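Local coordinates for Nitrate/nitrite binding protein NrtA (Synechocystis sp., PDB 2G29) that binds nitrate as the solute-binding component of the NrtABCD ABC transporter, which takes up nitrate and probably also nitrite, at residues Q195-V200 and L216-Q221; R172-A177 and Y225-T230; A41-A46 and Q281-R286; L137-G140 and P145-E148. All coordinates share one frame; numbering follows the deposited sequence.

Contact 1 of 4, residues Q195-V200 and L216-Q221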
loop_
_atom_site.group_PDB
_atom_site.type_symbol
_atom_site.label_atom_id
_atom_site.label_comp_id
_atom_site.label_asym_id
_atom_site.label_seq_id
_atom_site.Cartn_x
_atom_site.Cartn_y
_atom_site.Cartn_z
ATOM N N GLN A 195 14.601 2.460 3.572
ATOM C CA GLN A 195 15.768 1.944 4.268
ATOM C C GLN A 195 15.845 0.410 4.214
ATOM O O GLN A 195 16.782 -0.180 4.771
ATOM C CB GLN A 195 15.756 2.386 5.737
ATOM C CG GLN A 195 15.913 3.909 5.896
ATOM C CD GLN A 195 15.705 4.383 7.329
ATOM O OE1 GLN A 195 16.106 3.709 8.291
ATOM N NE2 GLN A 195 15.085 5.554 7.482
ATOM N N MET A 196 14.901 -0.234 3.510
ATOM C CA MET A 196 14.912 -1.701 3.435
ATOM C C MET A 196 16.177 -2.241 2.769
ATOM O O MET A 196 16.783 -3.198 3.281
ATOM C CB MET A 196 13.667 -2.188 2.675
ATOM C CG MET A 196 12.374 -2.086 3.442
ATOM S SD MET A 196 12.278 -3.446 4.631
ATOM C CE MET A 196 10.634 -3.158 5.300
ATOM N N VAL A 197 16.563 -1.672 1.629
ATOM C CA VAL A 197 17.748 -2.142 0.924
ATOM C C VAL A 197 19.013 -1.992 1.799
ATOM O O VAL A 197 19.812 -2.939 1.914
ATOM C CB VAL A 197 17.872 -1.396 -0.449
ATOM C CG1 VAL A 197 19.217 -1.735 -1.138
ATOM C CG2 VAL A 197 16.752 -1.837 -1.361
ATOM N N ALA A 198 19.175 -0.848 2.472
ATOM C CA ALA A 198 20.367 -0.655 3.316
ATOM C C ALA A 198 20.404 -1.670 4.449
ATOM O O ALA A 198 21.482 -2.149 4.848
ATOM C CB ALA A 198 20.376 0.751 3.894
ATOM N N ASN A 199 19.236 -2.004 4.978
ATOM C CA ASN A 199 19.169 -2.968 6.064
ATOM C C ASN A 199 19.486 -4.389 5.627
ATOM O O ASN A 199 20.214 -5.096 6.336
ATOM C CB ASN A 199 17.798 -2.911 6.745
ATOM C CG ASN A 199 17.758 -1.875 7.837
ATOM O OD1 ASN A 199 17.959 -2.197 9.009
ATOM N ND2 ASN A 199 17.545 -0.620 7.466
ATOM N N VAL A 200 18.991 -4.821 4.464
ATOM C CA VAL A 200 19.290 -6.192 4.064
ATOM C C VAL A 200 20.792 -6.312 3.776
ATOM O O VAL A 200 21.404 -7.359 3.999
ATOM C CB VAL A 200 18.385 -6.698 2.871
ATOM C CG1 VAL A 200 18.818 -6.106 1.552
ATOM C CG2 VAL A 200 18.395 -8.248 2.847
ATOM N N LEU A 216 12.920 -4.222 -6.938
ATOM C CA LEU A 216 13.797 -4.263 -8.103
ATOM C C LEU A 216 15.175 -3.722 -7.752
ATOM O O LEU A 216 16.183 -4.241 -8.251
ATOM C CB LEU A 216 13.189 -3.478 -9.273
ATOM C CG LEU A 216 14.077 -3.419 -10.554
ATOM C CD1 LEU A 216 14.525 -4.803 -11.014
ATOM C CD2 LEU A 216 13.287 -2.775 -11.676
ATOM N N GLN A 217 15.259 -2.697 -6.891
ATOM C CA GLN A 217 16.560 -2.179 -6.555
ATOM C C GLN A 217 17.361 -3.266 -5.839
ATOM O O GLN A 217 18.564 -3.383 -6.010
ATOM C CB GLN A 217 16.435 -0.945 -5.670
ATOM C CG GLN A 217 17.824 -0.448 -5.253
ATOM C CD GLN A 217 17.791 0.880 -4.544
ATOM O OE1 GLN A 217 17.849 0.941 -3.313
ATOM N NE2 GLN A 217 17.677 1.959 -5.317
ATOM N N THR A 218 16.679 -4.067 -5.027
ATOM C CA THR A 218 17.353 -5.154 -4.306
ATOM C C THR A 218 18.015 -6.112 -5.305
ATOM O O THR A 218 19.183 -6.521 -5.113
ATOM C CB THR A 218 16.326 -5.944 -3.476
ATOM O OG1 THR A 218 15.777 -5.103 -2.447
ATOM C CG2 THR A 218 16.977 -7.134 -2.817
ATOM N N VAL A 219 17.246 -6.468 -6.346
ATOM C CA VAL A 219 17.729 -7.369 -7.394
ATOM C C VAL A 219 18.875 -6.725 -8.174
ATOM O O VAL A 219 19.954 -7.324 -8.358
ATOM C CB VAL A 219 16.571 -7.729 -8.348
ATOM C CG1 VAL A 219 17.108 -8.431 -9.615
ATOM C CG2 VAL A 219 15.570 -8.657 -7.644
ATOM N N ASN A 220 18.677 -5.487 -8.601
ATOM C CA ASN A 220 19.709 -4.844 -9.386
ATOM C C ASN A 220 21.000 -4.599 -8.632
ATOM O O ASN A 220 22.070 -4.628 -9.248
ATOM C CB ASN A 220 19.189 -3.530 -10.013
ATOM C CG ASN A 220 18.186 -3.761 -11.148
ATOM O OD1 ASN A 220 18.123 -4.832 -11.700
ATOM N ND2 ASN A 220 17.407 -2.733 -11.492
ATOM N N GLN A 221 20.911 -4.361 -7.327
ATOM C CA GLN A 221 22.125 -4.170 -6.548
ATOM C C GLN A 221 22.754 -5.505 -6.145
ATOM O O GLN A 221 23.868 -5.536 -5.626
ATOM C CB GLN A 221 21.838 -3.291 -5.309
ATOM C CG GLN A 221 21.557 -1.852 -5.703
ATOM C CD GLN A 221 21.543 -0.862 -4.555
ATOM O OE1 GLN A 221 21.112 0.283 -4.724
ATOM N NE2 GLN A 221 22.013 -1.278 -3.399
#
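Val197 sets its two methyl groups against the side chains of Gln217, Thr218 and Gln221, joining the first turn of helix 196-201 to helix 214-221. These helices belong to the alpha/beta domain of a periplasmic binding protein, and strand 207-211 runs in the chain between them. The axes of the short segments 196-200 and 216-221 cross at -42° and come no closer than 10.2 Å, so side chains bridge the gap.

The apolar part rests on the valine. CG1 lies anti to the backbone N (chi1 173°), which leaves CG2 beside that N, and the two methyls fork over the partners. Val197 CG2 meets Thr218 OG1 at 3.6 Å; Val197 CG1 reaches Gln221 NE2, also at 3.6 Å, near the solvent-exposed edge. Val200 and Thr218 both lean on Phe208 of strand 207-211, which floors the pair. Cutting Val197 back to an alanine is likely to strip the amide end of Gln217 and the hydroxyl of Thr218 of their apolar cover and to open a gap between the helices.

Two of the polar groups beside the valine have known partners: Thr218 OG1 bonds to Trp214 O, one turn back, and Gln217 NE2 to Asp295 OD2, which steadies the amide. Gln217, its chain extended, sets OE1 against Val197, 3.6 Å from CG2 and 3.7 Å from CB.

Contact 2 of 4, residues R172-A177 and Y225-T230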
loop_
_atom_site.group_PDB
_atom_site.type_symbol
_atom_site.label_atom_id
_atom_site.label_comp_id
_atom_site.label_asym_id
_atom_site.label_seq_id
_atom_site.Cartn_x
_atom_site.Cartn_y
_atom_site.Cartn_z
ATOM N N ARG A 172 3.364 -11.905 6.620
ATOM C CA ARG A 172 2.840 -12.861 7.599
ATOM C C ARG A 172 1.950 -13.882 6.901
ATOM O O ARG A 172 1.955 -15.065 7.262
ATOM C CB ARG A 172 2.014 -12.167 8.668
ATOM C CG ARG A 172 2.839 -11.377 9.656
ATOM C CD ARG A 172 1.950 -10.629 10.627
ATOM N NE ARG A 172 2.784 -9.980 11.644
ATOM C CZ ARG A 172 2.771 -10.293 12.944
ATOM N NH1 ARG A 172 1.947 -11.236 13.420
ATOM N NH2 ARG A 172 3.656 -9.718 13.752
ATOM N N TYR A 173 1.169 -13.463 5.905
ATOM C CA TYR A 173 0.287 -14.408 5.206
ATOM C C TYR A 173 1.105 -15.466 4.467
ATOM O O TYR A 173 0.805 -16.670 4.509
ATOM C CB TYR A 173 -0.624 -13.632 4.219
ATOM C CG TYR A 173 -1.737 -14.452 3.638
ATOM C CD1 TYR A 173 -3.019 -14.397 4.187
ATOM C CD2 TYR A 173 -1.490 -15.385 2.612
ATOM C CE1 TYR A 173 -4.034 -15.249 3.739
ATOM C CE2 TYR A 173 -2.498 -16.263 2.190
ATOM C CZ TYR A 173 -3.755 -16.191 2.747
ATOM O OH TYR A 173 -4.789 -17.077 2.425
ATOM N N TRP A 174 2.152 -15.007 3.791
ATOM C CA TRP A 174 3.023 -15.883 3.012
ATOM C C TRP A 174 3.747 -16.867 3.927
ATOM O O TRP A 174 3.791 -18.083 3.642
ATOM C CB TRP A 174 3.999 -14.996 2.225
ATOM C CG TRP A 174 5.184 -15.671 1.526
ATOM C CD1 TRP A 174 5.157 -16.483 0.427
ATOM C CD2 TRP A 174 6.546 -15.457 1.839
ATOM N NE1 TRP A 174 6.432 -16.777 0.031
ATOM C CE2 TRP A 174 7.313 -16.172 0.886
ATOM C CE3 TRP A 174 7.213 -14.742 2.837
ATOM C CZ2 TRP A 174 8.717 -16.174 0.907
ATOM C CZ3 TRP A 174 8.588 -14.742 2.860
ATOM C CH2 TRP A 174 9.335 -15.462 1.900
ATOM N N LEU A 175 4.289 -16.373 5.043
ATOM C CA LEU A 175 5.038 -17.247 5.952
ATOM C C LEU A 175 4.099 -18.214 6.638
ATOM O O LEU A 175 4.427 -19.393 6.788
ATOM C CB LEU A 175 5.848 -16.439 6.983
ATOM C CG LEU A 175 7.063 -15.730 6.356
ATOM C CD1 LEU A 175 7.613 -14.645 7.276
ATOM C CD2 LEU A 175 8.164 -16.763 6.054
ATOM N N ALA A 176 2.914 -17.754 7.006
ATOM C CA ALA A 176 1.958 -18.630 7.646
ATOM C C ALA A 176 1.463 -19.713 6.699
ATOM O O ALA A 176 1.268 -20.846 7.138
ATOM C CB ALA A 176 0.772 -17.817 8.200
ATOM N N ALA A 177 1.240 -19.394 5.425
ATOM C CA ALA A 177 0.787 -20.419 4.466
ATOM C C ALA A 177 1.883 -21.477 4.380
ATOM O O ALA A 177 1.600 -22.658 4.119
ATOM C CB ALA A 177 0.555 -19.792 3.083
ATOM N N TYR A 225 17.252 -11.507 -3.461
ATOM C CA TYR A 225 16.435 -11.894 -4.613
ATOM C C TYR A 225 14.958 -11.828 -4.221
ATOM O O TYR A 225 14.620 -11.707 -3.050
ATOM C CB TYR A 225 16.809 -13.285 -5.152
ATOM C CG TYR A 225 16.381 -14.477 -4.324
ATOM C CD1 TYR A 225 15.237 -15.200 -4.662
ATOM C CD2 TYR A 225 17.165 -14.928 -3.253
ATOM C CE1 TYR A 225 14.888 -16.350 -3.969
ATOM C CE2 TYR A 225 16.830 -16.075 -2.552
ATOM C CZ TYR A 225 15.697 -16.789 -2.910
ATOM O OH TYR A 225 15.357 -17.955 -2.263
ATOM N N GLN A 226 14.089 -11.853 -5.217
ATOM C CA GLN A 226 12.666 -11.733 -4.974
ATOM C C GLN A 226 11.947 -13.050 -5.044
ATOM O O GLN A 226 12.107 -13.787 -6.012
ATOM C CB GLN A 226 12.051 -10.733 -5.973
ATOM C CG GLN A 226 10.543 -10.477 -5.740
ATOM C CD GLN A 226 10.055 -9.130 -6.271
ATOM O OE1 GLN A 226 8.871 -8.783 -6.137
ATOM N NE2 GLN A 226 10.948 -8.367 -6.839
ATOM N N ALA A 227 11.169 -13.339 -4.007
ATOM C CA ALA A 227 10.381 -14.571 -3.926
ATOM C C ALA A 227 9.096 -14.433 -4.743
ATOM O O ALA A 227 8.694 -15.352 -5.457
ATOM C CB ALA A 227 10.058 -14.879 -2.453
ATOM N N LEU A 228 8.463 -13.260 -4.670
ATOM C CA LEU A 228 7.221 -13.022 -5.392
ATOM C C LEU A 228 6.897 -11.542 -5.373
ATOM O O LEU A 228 7.468 -10.780 -4.569
ATOM C CB LEU A 228 6.054 -13.768 -4.706
ATOM C CG LEU A 228 5.825 -13.327 -3.245
ATOM C CD1 LEU A 228 4.753 -12.246 -3.181
ATOM C CD2 LEU A 228 5.388 -14.545 -2.414
ATOM N N THR A 229 6.015 -11.155 -6.297
ATOM C CA THR A 229 5.442 -9.816 -6.350
ATOM C C THR A 229 4.030 -10.073 -5.794
ATOM O O THR A 229 3.403 -11.109 -6.049
ATOM C CB THR A 229 5.499 -9.217 -7.766
ATOM O OG1 THR A 229 5.010 -7.873 -7.712
ATOM C CG2 THR A 229 4.673 -10.050 -8.763
ATOM N N THR A 230 3.507 -9.124 -5.029
ATOM C CA THR A 230 2.295 -9.405 -4.285
ATOM C C THR A 230 1.007 -9.681 -4.991
ATOM O O THR A 230 0.117 -10.264 -4.402
ATOM C CB THR A 230 2.156 -8.384 -3.117
ATOM O OG1 THR A 230 2.198 -7.056 -3.641
ATOM C CG2 THR A 230 3.309 -8.539 -2.140
#
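In the buried layer between helix 166-177 and the sheet, near the nitrate site, Leu228, whose side chain lies about 7 Å from that of the nitrate ligand Gln126, packs with Ala227 against the indole of Trp174. Leu228 CD2 sits over one face of the ring, above its five-membered part: it is 3.4 Å from Trp174 CD1 and 3.5 Å from Trp174 NE1. The benzo part meets the other residue, with Trp174 CZ2 3.8 Å from Ala227 CB.

Two neighbouring strand residues can serve one indole because the strand carries a classic beta bulge here, Ala227 and Leu228 both facing Ile128 of strand 126-130. Strand 225-229 is an outermost strand of its mixed five-stranded sheet, and helix 166-177 covers that sheet's face. With CG between the backbone N and the carbonyl carbon (chi1 60°), Leu228 places CD2 over the indole.

The indole is held from its polar side too, Trp174 NE1 donating to Gly140 O, while Ile128 and Leu146 add further packing. A leucine replacing Trp174 would probably leave Gly140 O without this donor and uncover Leu228 CD2. Trp174 CG, anti to the backbone N (chi1 169°), carries the ring out from the helix toward Ala227 and Leu228.

Contact 3 of 4, residues A41-A46 and Q281-R286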
loop_
_atom_site.group_PDB
_atom_site.type_symbol
_atom_site.label_atom_id
_atom_site.label_comp_id
_atom_site.label_asym_id
_atom_site.label_seq_id
_atom_site.Cartn_x
_atom_site.Cartn_y
_atom_site.Cartn_z
ATOM N N ALA A 41 8.506 7.392 -0.347
ATOM C CA ALA A 41 9.146 7.200 -1.664
ATOM C C ALA A 41 8.931 5.797 -2.189
ATOM O O ALA A 41 9.760 4.897 -1.967
ATOM C CB ALA A 41 10.646 7.502 -1.567
ATOM N N LEU A 42 7.806 5.649 -2.879
ATOM C CA LEU A 42 7.311 4.404 -3.460
ATOM C C LEU A 42 6.565 4.721 -4.749
ATOM O O LEU A 42 5.849 5.723 -4.806
ATOM C CB LEU A 42 6.323 3.753 -2.492
ATOM C CG LEU A 42 6.960 3.351 -1.169
ATOM C CD1 LEU A 42 5.881 3.240 -0.104
ATOM C CD2 LEU A 42 7.722 2.056 -1.329
ATOM N N THR A 43 6.677 3.843 -5.744
ATOM C CA THR A 43 6.013 4.072 -7.015
ATOM C C THR A 43 4.518 4.286 -6.854
ATOM O O THR A 43 3.931 5.073 -7.608
ATOM C CB THR A 43 6.273 2.922 -7.960
ATOM O OG1 THR A 43 7.675 2.663 -7.962
ATOM C CG2 THR A 43 5.850 3.307 -9.397
ATOM N N ASP A 44 3.881 3.632 -5.881
ATOM C CA ASP A 44 2.447 3.820 -5.723
ATOM C C ASP A 44 2.019 5.176 -5.127
ATOM O O ASP A 44 0.827 5.434 -4.937
ATOM C CB ASP A 44 1.785 2.640 -4.988
ATOM C CG ASP A 44 2.492 2.244 -3.711
ATOM O OD1 ASP A 44 3.023 3.100 -3.004
ATOM O OD2 ASP A 44 2.439 1.035 -3.413
ATOM N N ALA A 45 2.983 6.061 -4.892
ATOM C CA ALA A 45 2.694 7.441 -4.501
ATOM C C ALA A 45 2.579 8.277 -5.784
ATOM O O ALA A 45 2.231 9.444 -5.724
ATOM C CB ALA A 45 3.834 7.998 -3.651
ATOM N N ALA A 46 2.878 7.657 -6.937
ATOM C CA ALA A 46 2.866 8.409 -8.208
ATOM C C ALA A 46 1.664 9.311 -8.449
ATOM O O ALA A 46 1.832 10.444 -8.854
ATOM C CB ALA A 46 3.041 7.478 -9.410
ATOM N N GLN A 281 10.536 8.904 -15.136
ATOM C CA GLN A 281 11.580 9.947 -15.177
ATOM C C GLN A 281 11.314 10.970 -14.069
ATOM O O GLN A 281 12.229 11.439 -13.394
ATOM C CB GLN A 281 11.570 10.701 -16.494
ATOM C CG GLN A 281 11.982 9.873 -17.675
ATOM C CD GLN A 281 11.873 10.697 -18.947
ATOM O OE1 GLN A 281 10.887 11.404 -19.147
ATOM N NE2 GLN A 281 12.889 10.619 -19.803
ATOM N N ILE A 282 10.040 11.321 -13.896
ATOM C CA ILE A 282 9.636 12.262 -12.869
ATOM C C ILE A 282 9.929 11.692 -11.487
ATOM O O ILE A 282 10.580 12.349 -10.684
ATOM C CB ILE A 282 8.129 12.595 -12.997
ATOM C CG1 ILE A 282 7.865 13.406 -14.277
ATOM C CG2 ILE A 282 7.667 13.439 -11.808
ATOM C CD1 ILE A 282 6.360 13.550 -14.624
ATOM N N LEU A 283 9.501 10.453 -11.227
ATOM C CA LEU A 283 9.749 9.880 -9.906
ATOM C C LEU A 283 11.242 9.747 -9.580
ATOM O O LEU A 283 11.660 9.872 -8.427
ATOM C CB LEU A 283 9.085 8.507 -9.809
ATOM C CG LEU A 283 7.561 8.524 -10.029
ATOM C CD1 LEU A 283 7.002 7.117 -9.957
ATOM C CD2 LEU A 283 6.881 9.447 -8.999
ATOM N N SER A 284 12.050 9.502 -10.606
ATOM C CA SER A 284 13.471 9.305 -10.414
ATOM C C SER A 284 14.254 10.535 -9.951
ATOM O O SER A 284 15.272 10.409 -9.286
ATOM C CB SER A 284 14.069 8.756 -11.727
ATOM O OG SER A 284 15.479 8.623 -11.633
ATOM N N LYS A 285 13.741 11.709 -10.303
ATOM C CA LYS A 285 14.401 12.978 -10.018
ATOM C C LYS A 285 14.720 13.210 -8.560
ATOM O O LYS A 285 14.047 12.703 -7.650
ATOM C CB LYS A 285 13.551 14.161 -10.536
ATOM C CG LYS A 285 13.185 14.082 -12.015
ATOM C CD LYS A 285 12.330 15.273 -12.475
ATOM C CE LYS A 285 11.759 15.031 -13.888
ATOM N NZ LYS A 285 10.786 16.097 -14.327
ATOM N N ARG A 286 15.760 14.001 -8.334
ATOM C CA ARG A 286 16.184 14.331 -6.984
ATOM C C ARG A 286 15.038 14.999 -6.238
ATOM O O ARG A 286 14.968 14.924 -5.021
ATOM C CB ARG A 286 17.386 15.278 -7.046
ATOM C CG ARG A 286 17.779 15.849 -5.691
ATOM C CD ARG A 286 18.266 14.761 -4.758
ATOM N NE ARG A 286 19.045 15.303 -3.643
ATOM C CZ ARG A 286 19.911 14.583 -2.938
ATOM N NH1 ARG A 286 20.103 13.304 -3.239
ATOM N NH2 ARG A 286 20.587 15.132 -1.937
#
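The backbones of 41-46 and 281-286 stay well apart, their nearest alpha carbons being those of Ala46 and Leu283 at 7.2 Å, and one leucine spans the interval. Residues 43-45 form a short 3-10 turn, with Ala45 N bonded to Leu42 O and Ala46 N to Thr43 O, just ahead of helix 46-53.

Leu283, on the last turn of helix 276-284, sends a single methyl into this turn. Its CD1 stands 4.0 Å from Thr43 CG2 and equally 4.0 Å from Ala46 CB, resting between the two. The Thr43 and Leu283 side chains cross at about a right angle. Thr43 offers its methyl because CG2 is anti to the backbone N, with OG1 beside that N (chi1 -49°).

The turn follows strand 36-39 of the first mixed five-stranded sheet, a strand-to-helix connection of the kind that lines the ligand cleft in periplasmic binding proteins. Thr43 lies about 7 Å by side chain from Gly211, which binds nitrate, and the neighbouring Asp44 makes a salt bridge through OD2 to Lys240 NZ, another nitrate ligand. Helix 276-284 also brings Met279 against both Thr43 and Ala46, and Leu283 packs on Ile49 of helix 46-53.

Contact 4 of 4, residues L137-G140 and P145-E148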
loop_
_atom_site.group_PDB
_atom_site.type_symbol
_atom_site.label_atom_id
_atom_site.label_comp_id
_atom_site.label_asym_id
_atom_site.label_seq_id
_atom_site.Cartn_x
_atom_site.Cartn_y
_atom_site.Cartn_z
ATOM N N LEU A 137 17.813 -22.164 -2.157
ATOM C CA LEU A 137 16.449 -22.660 -1.970
ATOM C C LEU A 137 15.463 -22.232 -3.052
ATOM O O LEU A 137 14.364 -22.814 -3.161
ATOM C CB LEU A 137 15.906 -22.228 -0.594
ATOM C CG LEU A 137 16.664 -22.748 0.622
ATOM C CD1 LEU A 137 16.073 -22.196 1.917
ATOM C CD2 LEU A 137 16.576 -24.273 0.639
ATOM N N LYS A 138 15.835 -21.212 -3.830
ATOM C CA LYS A 138 14.988 -20.730 -4.912
ATOM C C LYS A 138 13.519 -20.600 -4.487
ATOM O O LYS A 138 12.607 -21.127 -5.136
ATOM C CB LYS A 138 15.120 -21.686 -6.107
ATOM C CG LYS A 138 16.544 -21.715 -6.669
ATOM C CD LYS A 138 16.686 -22.715 -7.796
ATOM C CE LYS A 138 18.075 -22.646 -8.410
ATOM N NZ LYS A 138 18.176 -23.531 -9.602
ATOM N N VAL A 139 13.297 -19.869 -3.399
ATOM C CA VAL A 139 11.958 -19.739 -2.861
ATOM C C VAL A 139 11.045 -18.834 -3.671
ATOM O O VAL A 139 11.464 -17.767 -4.116
ATOM C CB VAL A 139 12.021 -19.228 -1.385
ATOM C CG1 VAL A 139 10.610 -19.088 -0.798
ATOM C CG2 VAL A 139 12.887 -20.187 -0.532
ATOM N N GLY A 140 9.807 -19.293 -3.864
ATOM C CA GLY A 140 8.779 -18.531 -4.567
ATOM C C GLY A 140 7.560 -18.321 -3.659
ATOM O O GLY A 140 7.717 -17.940 -2.506
ATOM N N PRO A 145 10.025 -24.117 2.535
ATOM C CA PRO A 145 11.461 -24.430 2.643
ATOM C C PRO A 145 12.209 -23.530 3.630
ATOM O O PRO A 145 13.290 -23.878 4.137
ATOM C CB PRO A 145 11.976 -24.260 1.210
ATOM C CG PRO A 145 10.951 -23.364 0.555
ATOM C CD PRO A 145 9.651 -23.879 1.136
ATOM N N LEU A 146 11.650 -22.361 3.919
ATOM C CA LEU A 146 12.301 -21.459 4.861
ATOM C C LEU A 146 12.236 -21.941 6.298
ATOM O O LEU A 146 12.997 -21.479 7.139
ATOM C CB LEU A 146 11.668 -20.062 4.775
ATOM C CG LEU A 146 11.867 -19.359 3.440
ATOM C CD1 LEU A 146 11.078 -18.031 3.511
ATOM C CD2 LEU A 146 13.347 -19.073 3.154
ATOM N N LYS A 147 11.330 -22.853 6.595
ATOM C CA LYS A 147 11.186 -23.322 7.969
ATOM C C LYS A 147 12.501 -23.901 8.540
ATOM O O LYS A 147 12.992 -23.458 9.590
ATOM C CB LYS A 147 10.064 -24.362 8.020
ATOM C CG LYS A 147 9.806 -24.925 9.393
ATOM C CD LYS A 147 8.306 -24.913 9.699
ATOM C CE LYS A 147 8.035 -25.397 11.097
ATOM N NZ LYS A 147 7.442 -24.324 11.928
ATOM N N GLU A 148 13.065 -24.881 7.845
ATOM C CA GLU A 148 14.322 -25.479 8.273
ATOM C C GLU A 148 15.485 -24.491 8.176
ATOM O O GLU A 148 16.426 -24.537 8.971
ATOM C CB GLU A 148 14.651 -26.709 7.431
ATOM C CG GLU A 148 13.746 -27.919 7.646
ATOM C CD GLU A 148 14.369 -29.199 7.096
ATOM O OE1 GLU A 148 14.980 -29.145 6.004
ATOM O OE2 GLU A 148 14.247 -30.261 7.755
#
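Val139 overlaps both Pro145 and Leu146 with one methyl, CG2. That carbon lies 3.9 Å from Pro145 CG on the proline ring and likewise 3.9 Å from Leu146 CD2, so the two partners share it. The valine is turned with CG1 anti to the backbone N (chi1 -180°), which puts CG2 beside that N and directs it at the pair. Its side chain runs at a slant to each of them.

Leu137 comes in at the more open end of the contact. Its CD1 rests 3.9 Å from Pro145 O and 4.3 Å from Leu146 CD2, so the branch lies by the carbonyl of the proline as well as by the leucine methyl. Leu146 is therefore touched by both Leu137 and Val139, through the same carbon, CD2. Leu146 CB is not aimed at the loop; it is the CD2 branch that reaches Val139 CG2 and Leu137 CD1.

The contact grows more buried from Leu137 and Pro145 inward to Val139 and Leu146. On the inner side both Val139 and Leu146 lean on Leu130 of strand 126-130, Val139 also touches Trp174 of helix 166-177, and Val139 N donates to Tyr225 OH. Beyond the apolar patch, Lys147 NZ forms a salt bridge with Asp185 OD1.

The two segments meet by van der Waals packing, away from the nitrate site. Here the loop after strand 126-130 folds back on the start of helix 146-151, a strand-loop-helix connection of the alpha/beta domain.

In the fold
Contacts 1, 2 and 4 gather round the mixed sheet that runs from strand 187-190 to strand 225-229, whereas contact 3 belongs to the neighbourhood of the other five-stranded sheet. Contact 4 comes first of the three along the chain, contact 1 is nested within the loop closed by contact 2, and all three lie inside the long loop closed by contact 3. Contacts 2 and 4, centres about 11 Å apart, are closest and touch directly; contacts 1 and 2, centres about 16 Å apart, meet through Val219 and Gln226. Contacts 3 and 4 are farthest, centres about 32 Å apart. Three contacts thus pack helices and loops of one sheet, while contact 3 lies close to nitrate-binding residues.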